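Local coordinates for betainyl-CoA thiolase (Pseudomonas putida, PDB 2HLJ), which probably acts on acyl-CoA thioesters, with betainyl-CoA the likely substrate, as a hot-dog-fold thioesterase or acyltransferase, at residues A26-I31 and H94-A99. Sequence-based numbering, arbitrary orientation.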
loop_
_atom_site.group_PDB
_atom_site.type_symbol
_atom_site.label_atom_id
_atom_site.label_comp_id
_atom_site.label_asym_id
_atom_site.label_seq_id
_atom_site.Cartn_x
_atom_site.Cartn_y
_atom_site.Cartn_z
ATOM N N ALA A 26 1.088 0.952 6.264
ATOM C CA ALA A 26 2.128 0.527 5.317
ATOM C C ALA A 26 2.688 -0.869 5.641
ATOM O O ALA A 26 3.181 -1.587 4.759
ATOM C CB ALA A 26 3.240 1.552 5.265
ATOM N N PHE A 27 2.627 -1.239 6.918
ATOM C CA PHE A 27 3.206 -2.490 7.371
ATOM C C PHE A 27 2.265 -3.665 7.102
ATOM O O PHE A 27 2.728 -4.803 7.027
ATOM C CB PHE A 27 3.675 -2.412 8.826
ATOM C CG PHE A 27 4.901 -1.541 9.020
ATOM C CD1 PHE A 27 6.063 -1.808 8.338
ATOM C CD2 PHE A 27 4.869 -0.432 9.860
ATOM C CE1 PHE A 27 7.182 -0.990 8.491
ATOM C CE2 PHE A 27 5.961 0.382 10.009
ATOM C CZ PHE A 27 7.125 0.099 9.319
ATOM N N TYR A 28 0.968 -3.411 6.908
ATOM C CA TYR A 28 0.104 -4.478 6.336
ATOM C C TYR A 28 0.642 -4.810 4.942
ATOM O O TYR A 28 0.836 -5.980 4.605
ATOM C CB TYR A 28 -1.329 -4.042 6.157
ATOM C CG TYR A 28 -2.224 -3.797 7.349
ATOM C CD1 TYR A 28 -2.111 -2.645 8.097
ATOM C CD2 TYR A 28 -3.292 -4.663 7.637
ATOM C CE1 TYR A 28 -2.965 -2.394 9.133
ATOM C CE2 TYR A 28 -4.173 -4.411 8.670
ATOM C CZ TYR A 28 -4.006 -3.260 9.422
ATOM O OH TYR A 28 -4.869 -2.956 10.467
ATOM N N LEU A 29 0.923 -3.769 4.150
ATOM C CA LEU A 29 1.515 -3.944 2.813
ATOM C C LEU A 29 2.915 -4.553 2.829
ATOM O O LEU A 29 3.240 -5.322 1.941
ATOM C CB LEU A 29 1.478 -2.647 1.989
ATOM C CG LEU A 29 1.540 -2.788 0.466
ATOM C CD1 LEU A 29 0.263 -3.424 -0.146
ATOM C CD2 LEU A 29 1.769 -1.401 -0.188
ATOM N N LEU A 30 3.739 -4.247 3.839
ATOM C CA LEU A 30 5.021 -4.914 3.985
ATOM C C LEU A 30 4.894 -6.423 4.174
ATOM O O LEU A 30 5.635 -7.212 3.547
ATOM C CB LEU A 30 5.854 -4.303 5.140
ATOM C CG LEU A 30 7.257 -4.880 5.244
ATOM C CD1 LEU A 30 8.043 -4.660 3.960
ATOM C CD2 LEU A 30 8.030 -4.331 6.460
ATOM N N ILE A 31 3.982 -6.830 5.052
ATOM C CA ILE A 31 3.701 -8.255 5.287
ATOM C C ILE A 31 3.261 -8.907 3.987
ATOM O O ILE A 31 3.746 -9.967 3.620
ATOM C CB ILE A 31 2.594 -8.438 6.367
ATOM C CG1 ILE A 31 3.081 -7.973 7.726
ATOM C CG2 ILE A 31 2.063 -9.870 6.382
ATOM C CD1 ILE A 31 1.946 -7.684 8.672
ATOM N N HIS A 94 -3.776 -10.989 -1.947
ATOM C CA HIS A 94 -3.360 -11.397 -0.622
ATOM C C HIS A 94 -4.444 -11.024 0.375
ATOM O O HIS A 94 -5.101 -9.983 0.228
ATOM C CB HIS A 94 -2.081 -10.660 -0.189
ATOM C CG HIS A 94 -0.862 -10.972 -0.993
ATOM N ND1 HIS A 94 -0.332 -12.244 -1.103
ATOM C CD2 HIS A 94 -0.034 -10.155 -1.684
ATOM C CE1 HIS A 94 0.760 -12.191 -1.841
ATOM N NE2 HIS A 94 0.987 -10.930 -2.168
ATOM N N SER A 95 -4.648 -11.869 1.377
ATOM C CA SER A 95 -5.525 -11.559 2.486
ATOM C C SER A 95 -4.780 -11.859 3.801
ATOM O O SER A 95 -3.879 -12.712 3.856
ATOM C CB SER A 95 -6.873 -12.290 2.374
ATOM O OG SER A 95 -6.693 -13.715 2.296
ATOM N N LEU A 96 -5.099 -11.090 4.831
ATOM C CA LEU A 96 -4.422 -11.195 6.118
ATOM C C LEU A 96 -5.374 -11.779 7.126
ATOM O O LEU A 96 -6.536 -11.402 7.174
ATOM C CB LEU A 96 -3.915 -9.841 6.615
ATOM C CG LEU A 96 -2.952 -9.844 7.824
ATOM C CD1 LEU A 96 -1.587 -10.431 7.514
ATOM C CD2 LEU A 96 -2.826 -8.442 8.399
ATOM N N HIS A 97 -4.854 -12.676 7.968
ATOM C CA HIS A 97 -5.684 -13.490 8.864
ATOM C C HIS A 97 -5.025 -13.662 10.226
ATOM O O HIS A 97 -3.788 -13.540 10.361
ATOM C CB HIS A 97 -5.887 -14.902 8.264
ATOM C CG HIS A 97 -6.449 -14.894 6.872
ATOM N ND1 HIS A 97 -7.760 -15.206 6.593
ATOM C CD2 HIS A 97 -5.867 -14.613 5.685
ATOM C CE1 HIS A 97 -7.973 -15.078 5.294
ATOM N NE2 HIS A 97 -6.838 -14.710 4.719
ATOM N N ARG A 98 -5.865 -13.991 11.215
ATOM C CA ARG A 98 -5.419 -14.422 12.546
ATOM C C ARG A 98 -6.329 -15.521 13.066
ATOM O O ARG A 98 -7.464 -15.651 12.615
ATOM C CB ARG A 98 -5.405 -13.269 13.539
ATOM C CG ARG A 98 -6.765 -12.712 13.919
ATOM C CD ARG A 98 -6.574 -11.561 14.907
ATOM N NE ARG A 98 -7.824 -10.953 15.372
ATOM C CZ ARG A 98 -8.634 -11.451 16.300
ATOM N NH1 ARG A 98 -8.389 -12.613 16.893
ATOM N NH2 ARG A 98 -9.725 -10.782 16.636
ATOM N N ALA A 99 -5.820 -16.314 14.011
ATOM C CA ALA A 99 -6.608 -17.421 14.591
ATOM C C ALA A 99 -7.790 -16.897 15.385
ATOM O O ALA A 99 -7.697 -15.857 16.061
ATOM C CB ALA A 99 -5.720 -18.296 15.493
#
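Packing of the central helix of a hot-dog fold against its curved antiparallel sheet brings Leu96, on strand 89-98, up against both Tyr28 and Ile31 near the start of helix 25-43. The two methyls of Leu96 divide the work. CD2 lies 3.9 Å from CD2 of the Tyr28 ring, approaching it obliquely, while CD1 meets the CG2 branch methyl of Ile31, also at 3.9 Å. Both helix side chains run at roughly a right angle to that of the leucine; no hydrogen bond links the segments, and the apolar contact is small, with 128 Å² buried. Leu96 reaches the helix with CG anti to its own nitrogen (chi1 -169°), its CB already directed at the helical segment. In Ile31 a chi1 of -67° sets CG2, rather than the longer CG1 arm, against the leucine.

In this fold the sheet wraps around the helix like a bun around a sausage, and the leucine belongs to the lining of the concave side; Phe32, the next residue of the helix after Ile31, also touches it. Neighbouring strands extend the apolar layer, with Val78 against Ile31 and Ala106 against Tyr28. The tyrosine is buried but has its polar end provided for: OH hydrogen-bonds to the carbonyl oxygen of His68, and Tyr66 meets the ring edge-to-face.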